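Local coordinates for protein serine--tRNA ligase, cytoplasmic (Candida albicans, PDB 3QO8) that attaches serine to tRNA(Ser) in two steps, activating the amino acid with ATP to Ser-AMP and then passing it to the acceptor end of the tRNA, at residues A297-E302 with A407-I412; K23-S28 with N110-S115; E258-P263 with L381-G386. All blocks are in the same frame, centred on the assembly; numbering follows the deposited sequence.

Contact 1: residues A297-E302 with A407-I412; sequences AFEKIE and ATERTI. With SSA (5'-O-(N-(L-seryl)-sulfamoyl)adenosine), chain B.
Glu-299 and Glu-409 bring their carboxylates together where strand 297-307 runs, nearly perpendicular, past the start of helix 408-419. This is the tight end. OE1 of Glu-299 sits 2.6 Å from OE2 of Glu-409, with the two carboxylate planes 74° apart; at that spacing one acid group probably carries a proton. The other oxygen, Glu-409 OE1, takes the backbone N of Glu-299 on its syn side at 2.9 Å, and Phe-298 CB also packs against Glu-409 OE1. One residue earlier on the helix side, Thr-408 N donates to Glu-299 O at 2.9 Å, and Thr-408 OG1, hydrogen-bonded to Asn-188, rests on Glu-299 CB. Outside help is dense: Ser-276 holds Glu-299 OE2, and Asn-188 of the same chain and Gln-208 of the second subunit both bond to Glu-299 OE1.

Toward Lys-300 the backbones come closest, but the side chains touch more loosely. Ala-407 pairs with Lys-300 across a non-hydrogen-bonded antiparallel position, and the nearest side-chain atom, Lys-300 CG, stays 4.1 Å from Ala-407 CA. No solvent side opens here; the seryl-sulfamoyl adenosine lies alongside, with its ribose C1' 3.4 Å from Ala-407 CB. Phe-298, whose CG lies between the backbone N and carbonyl carbon (chi1 63°), offers a ring face to the adenine, CE2 reaching C5 at 3.4 Å, and Arg-410 comes over the opposite side of the base. Farther along the strand, Glu-302 receives the seryl hydroxyl OG on OE1 and the amino N10 on OE2, while Lys-300 NZ bonds to Glu-302 OE1 and to Thr-246. An adenine between a phenylalanine of motif 2 and an arginine of motif 3 is the hallmark of the class II aminoacyl-tRNA synthetase active site.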
# COMPACT_ATOMS: atom_id res chain seq x y z
N ALA A 297 -0.28 -7.96 4.19
CA ALA A 297 -0.60 -6.52 4.20
C ALA A 297 -1.56 -6.27 5.35
O ALA A 297 -2.54 -7.00 5.51
CB ALA A 297 -1.27 -6.10 2.86
N PHE A 298 -1.25 -5.29 6.18
CA PHE A 298 -2.11 -4.97 7.32
C PHE A 298 -1.92 -3.52 7.72
O PHE A 298 -0.92 -2.90 7.32
CB PHE A 298 -1.85 -5.94 8.51
CG PHE A 298 -0.46 -5.85 9.09
CD1 PHE A 298 -0.18 -5.01 10.15
CD2 PHE A 298 0.57 -6.62 8.56
CE1 PHE A 298 1.12 -4.94 10.69
CE2 PHE A 298 1.86 -6.55 9.07
CZ PHE A 298 2.14 -5.72 10.14
N GLU A 299 -2.88 -2.97 8.45
CA GLU A 299 -2.73 -1.60 8.97
C GLU A 299 -2.22 -1.60 10.41
O GLU A 299 -2.47 -2.53 11.17
CB GLU A 299 -4.06 -0.84 8.89
CG GLU A 299 -4.45 -0.44 7.44
CD GLU A 299 -4.78 -1.66 6.58
OE1 GLU A 299 -5.77 -2.34 6.88
OE2 GLU A 299 -4.04 -1.92 5.61
N LYS A 300 -1.51 -0.54 10.79
CA LYS A 300 -0.96 -0.46 12.14
C LYS A 300 -0.86 0.98 12.59
O LYS A 300 -0.33 1.84 11.87
CB LYS A 300 0.42 -1.15 12.21
CG LYS A 300 1.06 -1.14 13.63
CD LYS A 300 2.28 -2.10 13.75
CE LYS A 300 3.36 -1.81 12.68
NZ LYS A 300 3.74 -0.37 12.61
N ILE A 301 -1.40 1.25 13.78
CA ILE A 301 -1.12 2.47 14.51
C ILE A 301 0.11 2.23 15.39
O ILE A 301 0.11 1.33 16.24
CB ILE A 301 -2.32 2.91 15.37
CG1 ILE A 301 -3.57 3.07 14.50
CG2 ILE A 301 -1.98 4.21 16.12
CD1 ILE A 301 -3.35 3.94 13.26
N GLU A 302 1.12 3.06 15.18
CA GLU A 302 2.45 2.91 15.76
C GLU A 302 2.74 4.08 16.70
O GLU A 302 2.43 5.23 16.39
CB GLU A 302 3.47 2.97 14.61
CG GLU A 302 4.93 2.85 15.03
CD GLU A 302 5.32 1.42 15.40
OE1 GLU A 302 4.41 0.55 15.42
OE2 GLU A 302 6.52 1.16 15.64
N ALA A 407 -1.90 -3.21 15.73
CA ALA A 407 -1.92 -3.81 14.40
C ALA A 407 -3.37 -4.23 14.20
O ALA A 407 -3.85 -5.14 14.88
CB ALA A 407 -1.00 -5.00 14.34
N THR A 408 -4.09 -3.55 13.32
CA THR A 408 -5.55 -3.58 13.42
C THR A 408 -6.19 -4.93 13.04
O THR A 408 -7.11 -5.39 13.73
CB THR A 408 -6.20 -2.40 12.64
OG1 THR A 408 -5.85 -2.50 11.26
CG2 THR A 408 -5.68 -1.05 13.18
N GLU A 409 -5.75 -5.53 11.95
CA GLU A 409 -6.33 -6.82 11.56
C GLU A 409 -6.10 -7.87 12.66
O GLU A 409 -7.01 -8.63 13.00
CB GLU A 409 -5.78 -7.31 10.22
CG GLU A 409 -6.48 -6.66 8.97
CD GLU A 409 -5.91 -5.30 8.56
OE1 GLU A 409 -4.97 -4.82 9.22
OE2 GLU A 409 -6.42 -4.71 7.58
N ARG A 410 -4.90 -7.91 13.23
CA ARG A 410 -4.63 -8.89 14.29
C ARG A 410 -5.40 -8.55 15.57
O ARG A 410 -5.90 -9.44 16.28
CB ARG A 410 -3.13 -9.05 14.58
CG ARG A 410 -2.87 -10.18 15.59
CD ARG A 410 -1.38 -10.45 15.83
NE ARG A 410 -0.75 -10.98 14.63
CZ ARG A 410 0.49 -11.44 14.59
NH1 ARG A 410 1.23 -11.45 15.70
NH2 ARG A 410 0.98 -11.90 13.44
N THR A 411 -5.53 -7.26 15.87
CA THR A 411 -6.35 -6.83 16.99
C THR A 411 -7.81 -7.23 16.78
O THR A 411 -8.49 -7.62 17.71
CB THR A 411 -6.23 -5.32 17.24
OG1 THR A 411 -4.90 -5.04 17.67
CG2 THR A 411 -7.20 -4.87 18.33
N ILE A 412 -8.30 -7.13 15.55
CA ILE A 412 -9.65 -7.62 15.25
C ILE A 412 -9.77 -9.10 15.60
O ILE A 412 -10.76 -9.52 16.20
CB ILE A 412 -10.04 -7.40 13.78
CG1 ILE A 412 -10.33 -5.91 13.52
CG2 ILE A 412 -11.26 -8.28 13.43
CD1 ILE A 412 -10.49 -5.52 12.02
N10 SSA B . 7.56 -1.07 14.62
CA SSA B . 7.50 -2.22 15.53
CB SSA B . 6.47 -1.96 16.63
OG SSA B . 5.13 -1.99 16.09
C9 SSA B . 7.14 -3.46 14.77
O9 SSA B . 6.83 -3.43 13.58
N8 SSA B . 7.17 -4.60 15.46
S1 SSA B . 6.53 -5.97 14.92
O1S SSA B . 7.27 -6.54 13.84
O2S SSA B . 6.47 -6.89 16.01
O5' SSA B . 5.08 -5.72 14.47
C5' SSA B . 4.15 -5.08 15.32
C4' SSA B . 2.84 -5.87 15.33
O4' SSA B . 2.25 -6.00 14.04
C3' SSA B . 3.00 -7.30 15.80
O3' SSA B . 3.10 -7.34 17.23
C2' SSA B . 1.71 -7.92 15.27
O2' SSA B . 0.60 -7.59 16.12
C1' SSA B . 1.51 -7.21 13.93
N9 SSA B . 2.05 -8.02 12.82
C8 SSA B . 3.34 -8.29 12.57
N7 SSA B . 3.40 -9.08 11.48
C5 SSA B . 2.14 -9.29 11.05
C6 SSA B . 1.60 -9.99 9.99
N6 SSA B . 2.43 -10.64 9.15
N1 SSA B . 0.26 -10.00 9.82
C2 SSA B . -0.54 -9.34 10.66
N3 SSA B . -0.04 -8.65 11.69
C4 SSA B . 1.29 -8.62 11.91

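Contact 2: residues K23-S28 with N110-S115; sequences KKRGDS and NIVHES
Arg-25 reaches from the last turn of helix 15-25 to the backbone of Asn-110 and holds one oxygen with two nitrogens. Its chain is extended from CG to NE, and chi4 (-79°) turns CZ off the line of the chain; NE and NH2 then meet the oxygen side-on, each 2.9 Å from Asn-110 O, which is in the guanidinium plane. The NE bond also lies in the carbonyl plane, whereas NH2 comes in tilted from it. Val-112 covers one guanidinium face, its CG2 3.8 Å from Arg-25 NE; NH1 goes on to Asn-345 O. Gly-26, at positive phi, belongs to a Schellman motif after the last turn. The partner segment lies in the loop that leads from the long helix 74-107 of the N-terminal tRNA-binding domain toward strand 126-131, so the contact ties the short first helix to the exit of that arm. Lys-24, straight beyond CG, runs out to the more open side. The Lys-24 and Glu-114 side chains cross at about a right angle, and Lys-24 NZ makes a weak salt bridge to Glu-114 OE1 at 3.4 Å. Two waters also bridge NZ to the loop, one linking Lys-24 NZ (2.7 Å) to His-113 O, the other linking NZ to Val-112 O.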
# COMPACT_ATOMS: atom_id res chain seq x y z
N LYS A 23 27.35 -12.03 22.91
CA LYS A 23 27.16 -13.37 23.45
C LYS A 23 25.71 -13.58 23.85
O LYS A 23 25.10 -14.59 23.50
CB LYS A 23 28.09 -13.57 24.64
CG LYS A 23 28.52 -15.01 24.88
CD LYS A 23 29.78 -15.03 25.73
CE LYS A 23 30.80 -14.03 25.19
NZ LYS A 23 32.02 -13.91 26.02
N LYS A 24 25.15 -12.62 24.58
CA LYS A 24 23.74 -12.66 24.97
C LYS A 24 22.83 -12.77 23.76
O LYS A 24 21.79 -13.42 23.81
CB LYS A 24 23.36 -11.42 25.77
CG LYS A 24 24.06 -11.31 27.11
CD LYS A 24 23.47 -10.17 27.90
CE LYS A 24 24.29 -9.86 29.13
NZ LYS A 24 23.78 -8.61 29.75
N ARG A 25 23.21 -12.10 22.67
CA ARG A 25 22.41 -12.05 21.45
C ARG A 25 22.49 -13.37 20.70
O ARG A 25 21.64 -13.66 19.85
CB ARG A 25 22.90 -10.91 20.54
CG ARG A 25 22.38 -9.53 20.92
CD ARG A 25 22.82 -8.43 19.92
NE ARG A 25 22.23 -7.16 20.32
CZ ARG A 25 20.96 -6.83 20.08
NH1 ARG A 25 20.18 -7.67 19.40
NH2 ARG A 25 20.48 -5.68 20.51
N GLY A 26 23.50 -14.17 21.00
CA GLY A 26 23.80 -15.35 20.21
C GLY A 26 24.46 -14.97 18.90
O GLY A 26 24.38 -15.71 17.92
N ASP A 27 25.10 -13.80 18.87
CA ASP A 27 25.77 -13.32 17.67
C ASP A 27 27.29 -13.35 17.81
O ASP A 27 27.83 -13.62 18.88
CB ASP A 27 25.31 -11.90 17.31
CG ASP A 27 23.84 -11.84 16.91
OD1 ASP A 27 23.23 -12.91 16.68
OD2 ASP A 27 23.30 -10.71 16.83
N SER A 28 27.99 -13.04 16.72
CA SER A 28 29.45 -13.17 16.69
C SER A 28 30.19 -12.27 17.67
O SER A 28 30.07 -11.05 17.64
CB SER A 28 29.97 -12.91 15.27
OG SER A 28 31.37 -13.06 15.23
N ASN A 110 22.85 -3.64 18.95
CA ASN A 110 22.87 -2.67 20.03
C ASN A 110 23.22 -3.38 21.36
O ASN A 110 22.98 -4.59 21.51
CB ASN A 110 21.50 -2.00 20.13
CG ASN A 110 21.55 -0.66 20.83
OD1 ASN A 110 22.60 -0.24 21.29
ND2 ASN A 110 20.41 0.02 20.90
N ILE A 111 23.77 -2.63 22.32
CA ILE A 111 24.10 -3.21 23.62
C ILE A 111 22.85 -3.63 24.36
O ILE A 111 22.00 -2.80 24.69
CB ILE A 111 24.86 -2.23 24.52
CG1 ILE A 111 26.12 -1.71 23.81
CG2 ILE A 111 25.20 -2.88 25.87
CD1 ILE A 111 26.90 -2.79 23.15
N VAL A 112 22.73 -4.92 24.64
CA VAL A 112 21.59 -5.42 25.39
C VAL A 112 21.59 -4.88 26.82
O VAL A 112 22.56 -5.00 27.56
CB VAL A 112 21.57 -6.96 25.44
CG1 VAL A 112 20.38 -7.41 26.25
CG2 VAL A 112 21.50 -7.51 24.02
N HIS A 113 20.46 -4.29 27.19
CA HIS A 113 20.31 -3.69 28.50
C HIS A 113 20.48 -4.75 29.59
O HIS A 113 20.00 -5.88 29.46
CB HIS A 113 18.95 -3.01 28.60
CG HIS A 113 18.79 -2.15 29.81
ND1 HIS A 113 18.06 -2.55 30.92
CD2 HIS A 113 19.27 -0.92 30.10
CE1 HIS A 113 18.09 -1.59 31.83
NE2 HIS A 113 18.81 -0.59 31.36
N GLU A 114 21.19 -4.39 30.65
CA GLU A 114 21.49 -5.32 31.74
C GLU A 114 20.28 -6.00 32.36
O GLU A 114 20.41 -7.06 32.98
CB GLU A 114 22.30 -4.61 32.82
CG GLU A 114 23.74 -4.32 32.42
CD GLU A 114 24.55 -5.59 32.24
OE1 GLU A 114 24.05 -6.68 32.59
OE2 GLU A 114 25.70 -5.50 31.75
N SER A 115 19.11 -5.40 32.22
CA SER A 115 17.92 -5.96 32.84
C SER A 115 17.30 -7.08 32.00
O SER A 115 16.39 -7.75 32.47
CB SER A 115 16.88 -4.88 33.09
OG SER A 115 16.27 -4.47 31.88
O HOH W 1 21.09 -8.50 29.91
O HOH W 2 24.48 -6.83 27.52

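Contact 3: residues E258-P263 with L381-G386; sequences EWFESP and LEIRCG
Trp-259 and Arg-384 lie side by side and point the same way, on one face of a two-stranded parallel sheet formed by strands 259-260 and 384-385 within the class II catalytic core. The guanidinium rests flat on the indole, planes 13° apart, with Arg-384 CZ 3.5 Å from Trp-259 CH2; this is a stacked cation-pi pair over the six-membered ring. The arginine chain follows the ring back to the strand: a bend at chi3 (62°) turns NE back over the indole, CZ then lies over the six-membered ring, and Arg-384 CB makes a CH-pi contact over the five-membered half, 3.7 Å from its centroid. Backbone bonds underneath keep the register, Arg-384 N giving to Glu-258 O, Phe-260 N to Arg-384 O and Gly-386 N to Phe-260 O. Phe-260 and Cys-385 point to the other face; Ile-383, just ahead of the strand, runs alongside Phe-260 and puts CG2 at the ring edge, 3.7 Å from CE2, with Leu-306 and Val-398 packing on both residues. Pro-263 CB meets Cys-385 SG at 3.7 Å, and its CD lies against Gly-386 CA. Ahead of strand 259-260, the Glu-258 carboxylate goes to His-255 and to Arg-168 of the second subunit. The indole itself is pinned at its edge: Trp-259 NE1 donates to Gly-386 O at 3.0 Å, the oxygen near the ring plane but the N-H arriving above the carbonyl plane.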
# COMPACT_ATOMS: atom_id res chain seq x y z
N GLU A 258 18.61 16.01 11.26
CA GLU A 258 18.13 17.17 12.00
C GLU A 258 18.76 17.19 13.39
O GLU A 258 19.43 16.25 13.79
CB GLU A 258 16.60 17.21 12.06
CG GLU A 258 15.98 17.40 10.67
CD GLU A 258 14.45 17.33 10.68
OE1 GLU A 258 13.83 17.62 11.72
OE2 GLU A 258 13.88 16.98 9.63
N TRP A 259 18.55 18.28 14.12
CA TRP A 259 19.27 18.52 15.36
C TRP A 259 18.32 19.13 16.36
O TRP A 259 17.85 20.25 16.16
CB TRP A 259 20.45 19.47 15.10
CG TRP A 259 21.45 19.57 16.23
CD1 TRP A 259 21.24 19.28 17.55
CD2 TRP A 259 22.82 19.99 16.13
NE1 TRP A 259 22.39 19.50 18.28
CE2 TRP A 259 23.37 19.92 17.43
CE3 TRP A 259 23.63 20.41 15.08
CZ2 TRP A 259 24.70 20.26 17.69
CZ3 TRP A 259 24.95 20.74 15.34
CH2 TRP A 259 25.47 20.68 16.64
N PHE A 260 18.02 18.40 17.43
CA PHE A 260 17.23 18.95 18.52
C PHE A 260 18.19 19.63 19.49
O PHE A 260 18.65 19.04 20.46
CB PHE A 260 16.41 17.84 19.19
CG PHE A 260 15.38 17.23 18.28
CD1 PHE A 260 14.14 17.82 18.11
CD2 PHE A 260 15.66 16.07 17.57
CE1 PHE A 260 13.19 17.26 17.26
CE2 PHE A 260 14.72 15.51 16.72
CZ PHE A 260 13.49 16.10 16.57
N GLU A 261 18.53 20.89 19.18
CA GLU A 261 19.61 21.57 19.87
C GLU A 261 19.18 22.16 21.22
O GLU A 261 20.02 22.54 22.03
CB GLU A 261 20.25 22.64 18.97
CG GLU A 261 19.61 24.01 19.06
CD GLU A 261 18.25 24.11 18.40
OE1 GLU A 261 17.80 23.12 17.77
OE2 GLU A 261 17.63 25.18 18.50
N SER A 262 17.87 22.22 21.46
CA SER A 262 17.36 22.63 22.76
C SER A 262 16.38 21.57 23.25
O SER A 262 15.17 21.80 23.27
CB SER A 262 16.67 23.99 22.68
OG SER A 262 17.51 24.94 22.05
N PRO A 263 16.91 20.41 23.63
CA PRO A 263 16.11 19.21 23.89
C PRO A 263 15.17 19.35 25.08
O PRO A 263 14.10 18.74 25.07
CB PRO A 263 17.16 18.13 24.14
CG PRO A 263 18.39 18.89 24.57
CD PRO A 263 18.36 20.17 23.81
N LEU A 381 21.07 7.76 11.26
CA LEU A 381 20.25 8.77 10.58
C LEU A 381 20.69 10.20 10.92
O LEU A 381 20.13 11.17 10.41
CB LEU A 381 18.79 8.56 10.96
CG LEU A 381 18.19 7.26 10.40
CD1 LEU A 381 16.97 6.81 11.21
CD2 LEU A 381 17.84 7.45 8.92
N GLU A 382 21.70 10.31 11.78
CA GLU A 382 22.23 11.60 12.22
C GLU A 382 21.15 12.50 12.80
O GLU A 382 20.90 13.61 12.29
CB GLU A 382 22.97 12.31 11.08
CG GLU A 382 24.16 11.53 10.53
CD GLU A 382 25.35 11.49 11.49
OE1 GLU A 382 25.33 12.22 12.50
OE2 GLU A 382 26.30 10.74 11.21
N ILE A 383 20.50 12.03 13.86
CA ILE A 383 19.50 12.83 14.55
C ILE A 383 20.08 13.28 15.88
O ILE A 383 20.05 12.55 16.88
CB ILE A 383 18.19 12.06 14.76
CG1 ILE A 383 17.72 11.46 13.44
CG2 ILE A 383 17.12 12.98 15.37
CD1 ILE A 383 16.46 10.57 13.57
N ARG A 384 20.63 14.49 15.90
CA ARG A 384 21.42 14.94 17.03
C ARG A 384 20.58 15.51 18.17
O ARG A 384 19.48 16.04 17.96
CB ARG A 384 22.49 15.96 16.60
CG ARG A 384 23.47 15.39 15.59
CD ARG A 384 24.58 16.38 15.25
NE ARG A 384 25.39 16.71 16.42
CZ ARG A 384 26.56 17.34 16.36
NH1 ARG A 384 27.07 17.69 15.18
NH2 ARG A 384 27.23 17.61 17.48
N CYS A 385 21.12 15.41 19.37
CA CYS A 385 20.46 15.89 20.57
C CYS A 385 21.41 16.77 21.38
O CYS A 385 22.47 16.34 21.80
CB CYS A 385 20.02 14.70 21.43
SG CYS A 385 19.08 15.18 22.88
N GLY A 386 20.99 18.02 21.60
CA GLY A 386 21.71 18.95 22.45
C GLY A 386 23.15 19.24 22.06
O GLY A 386 23.60 18.92 20.95

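Overall arrangement
Contact 1 is wholly buried at the active site, contact 2 is mostly buried with Glu-114 at its exposed side, and contact 3 lies partly at the surface. Contacts 1 and 3 belong to the same catalytic core and their segments alternate along the chain, strand 297-307 supplying contact 1 directly and backing contact 3 through Leu-306. Contact 2 closes earlier, in the N-terminal domain; its centre is about 29 Å from that of contact 1 and about 27 Å from that of contact 3. The chemistry follows: a carboxylate pair beside a bound ligand in contact 1, arginine on a carbonyl plus water bridges in contact 2, strand pairing under a cation-pi stack in contact 3.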